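Local coordinates for CrtC domain-containing protein (Fusarium vanettenii 77-13-4, PDB 7A0Q) that probably hydrates the isoflavonoid phytoalexin kievitone, acting as a fungal kievitone hydratase of the lyase class, at residues Tyr231-Trp236 and Ser292-Phe297. Sequence-based numbering, arbitrary orientation.
Sequences YKISAW and SGFGDF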
# COMPACT_ATOMS: atom_id res chain seq x y z
N TYR A 231 -10.53 11.86 4.81
CA TYR A 231 -10.45 11.29 3.47
C TYR A 231 -9.27 10.34 3.34
O TYR A 231 -8.12 10.71 3.62
CB TYR A 231 -10.33 12.41 2.44
CG TYR A 231 -11.58 13.23 2.25
CD1 TYR A 231 -12.79 12.63 1.93
CD2 TYR A 231 -11.55 14.62 2.38
CE1 TYR A 231 -13.95 13.38 1.74
CE2 TYR A 231 -12.70 15.38 2.19
CZ TYR A 231 -13.89 14.76 1.87
OH TYR A 231 -15.04 15.51 1.68
N LYS A 232 -9.53 9.13 2.86
CA LYS A 232 -8.49 8.17 2.53
C LYS A 232 -8.72 7.73 1.10
O LYS A 232 -9.83 7.30 0.75
CB LYS A 232 -8.51 6.96 3.48
CG LYS A 232 -8.41 7.31 4.97
CD LYS A 232 -7.10 8.04 5.27
CE LYS A 232 -6.99 8.42 6.74
NZ LYS A 232 -5.78 9.27 7.01
N ILE A 233 -7.70 7.86 0.26
CA ILE A 233 -7.85 7.70 -1.18
C ILE A 233 -7.02 6.51 -1.65
O ILE A 233 -5.82 6.43 -1.37
CB ILE A 233 -7.42 8.96 -1.94
CG1 ILE A 233 -8.21 10.16 -1.41
CG2 ILE A 233 -7.61 8.76 -3.45
CD1 ILE A 233 -7.77 11.47 -2.01
N SER A 234 -7.66 5.62 -2.42
CA SER A 234 -7.00 4.48 -3.04
C SER A 234 -7.31 4.55 -4.53
O SER A 234 -8.46 4.34 -4.93
CB SER A 234 -7.50 3.17 -2.42
OG SER A 234 -7.00 2.02 -3.07
N ALA A 235 -6.31 4.90 -5.35
CA ALA A 235 -6.56 5.26 -6.74
C ALA A 235 -5.75 4.37 -7.68
O ALA A 235 -4.55 4.20 -7.48
CB ALA A 235 -6.19 6.73 -6.99
N TRP A 236 -6.41 3.87 -8.72
CA TRP A 236 -5.79 2.97 -9.68
C TRP A 236 -5.81 3.56 -11.09
O TRP A 236 -6.85 4.07 -11.54
CB TRP A 236 -6.52 1.62 -9.74
CG TRP A 236 -6.32 0.72 -8.55
CD1 TRP A 236 -7.10 0.65 -7.43
CD2 TRP A 236 -5.31 -0.28 -8.41
NE1 TRP A 236 -6.61 -0.33 -6.58
CE2 TRP A 236 -5.52 -0.91 -7.16
CE3 TRP A 236 -4.24 -0.70 -9.21
CZ2 TRP A 236 -4.70 -1.95 -6.70
CZ3 TRP A 236 -3.43 -1.73 -8.76
CH2 TRP A 236 -3.66 -2.34 -7.52
N SER A 292 -12.58 13.60 -10.45
CA SER A 292 -13.79 14.26 -10.94
C SER A 292 -14.73 14.61 -9.80
O SER A 292 -15.15 13.74 -9.03
CB SER A 292 -14.52 13.35 -11.94
OG SER A 292 -15.61 14.03 -12.56
N GLY A 293 -15.07 15.89 -9.70
CA GLY A 293 -16.00 16.37 -8.71
C GLY A 293 -15.43 16.51 -7.32
O GLY A 293 -16.16 16.90 -6.40
N PHE A 294 -14.14 16.22 -7.13
CA PHE A 294 -13.55 16.14 -5.79
C PHE A 294 -12.39 17.12 -5.62
O PHE A 294 -12.43 17.94 -4.69
CB PHE A 294 -13.10 14.70 -5.51
CG PHE A 294 -12.60 14.49 -4.11
CD1 PHE A 294 -13.50 14.34 -3.06
CD2 PHE A 294 -11.24 14.44 -3.83
CE1 PHE A 294 -13.05 14.15 -1.76
CE2 PHE A 294 -10.79 14.24 -2.54
CZ PHE A 294 -11.69 14.10 -1.50
N GLY A 295 -11.36 17.04 -6.45
CA GLY A 295 -10.25 17.98 -6.31
C GLY A 295 -9.15 17.65 -7.29
O GLY A 295 -9.24 16.72 -8.09
N ASP A 296 -8.09 18.46 -7.24
CA ASP A 296 -6.92 18.19 -8.06
C ASP A 296 -5.68 18.26 -7.18
O ASP A 296 -5.65 18.97 -6.17
CB ASP A 296 -6.80 19.15 -9.27
CG ASP A 296 -6.94 20.61 -8.90
OD1 ASP A 296 -6.60 20.99 -7.77
OD2 ASP A 296 -7.40 21.39 -9.76
N PHE A 297 -4.67 17.50 -7.57
CA PHE A 297 -3.51 17.26 -6.72
C PHE A 297 -2.23 17.27 -7.55
O PHE A 297 -2.21 16.79 -8.68
CB PHE A 297 -3.64 15.93 -5.98
CG PHE A 297 -4.95 15.78 -5.24
CD1 PHE A 297 -5.06 16.20 -3.93
CD2 PHE A 297 -6.07 15.28 -5.89
CE1 PHE A 297 -6.27 16.09 -3.26
CE2 PHE A 297 -7.28 15.17 -5.23
CZ PHE A 297 -7.39 15.57 -3.91
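Tyr231 and Phe294 carry this contact across the inside of a β-barrel. Their CA atoms are 10.9 Å apart, the shortest such spacing between the two segments. The backbones do not pair, and no hydrogen bond joins them; the contact is made by side chains alone. One backbone is that of residues 231-236, on strand 232-240. The other comes from the turn that leads into strand 295-308, where Phe294 and Gly295 both face Ile291 in a classic β-bulge.

The two rings form a T-shaped (edge-to-face) pair. The planes stand at 87° and the centroids are 4.9 Å apart. Phe294 presents its edge: its CZ sits 3.7 Å above the plane of the Tyr231 ring, over the ring centre. Beside it, Phe294 CE1 lies 3.7 Å from Tyr231 CE1. CG of Phe294 is anti to the backbone N (chi1 -174°), which carries the ring out from the turn toward strand 232-240. Ile233 meets the same ring at a second point. Its CD1 approaches Phe294 CE2 obliquely, at 4.1 Å. The chain of Ile233 is extended to CD1 (chi2 175°), and this brings the methyl to the ring. The Phe294 ring thus touches both Tyr231 and Ile233, with its edge set against Tyr231, and the contact is wholly apolar.

Both segments belong to the lipocalin-like domain, whose eight antiparallel strands close into a barrel. Ile233 pairs through its backbone with Leu224, while Lys232 and Ser234 pair with Arg253 and Thr251 of strand 245-253. The Phe294 ring also meets His329 edge-to-face and touches Leu260 and Leu262. Ile252 of strand 245-253 and Val328 of strand 317-328 each touch both Tyr231 and Phe294. The pair links the start of strand 232-240 to the turn before strand 295-308, not its neighbour in the barrel.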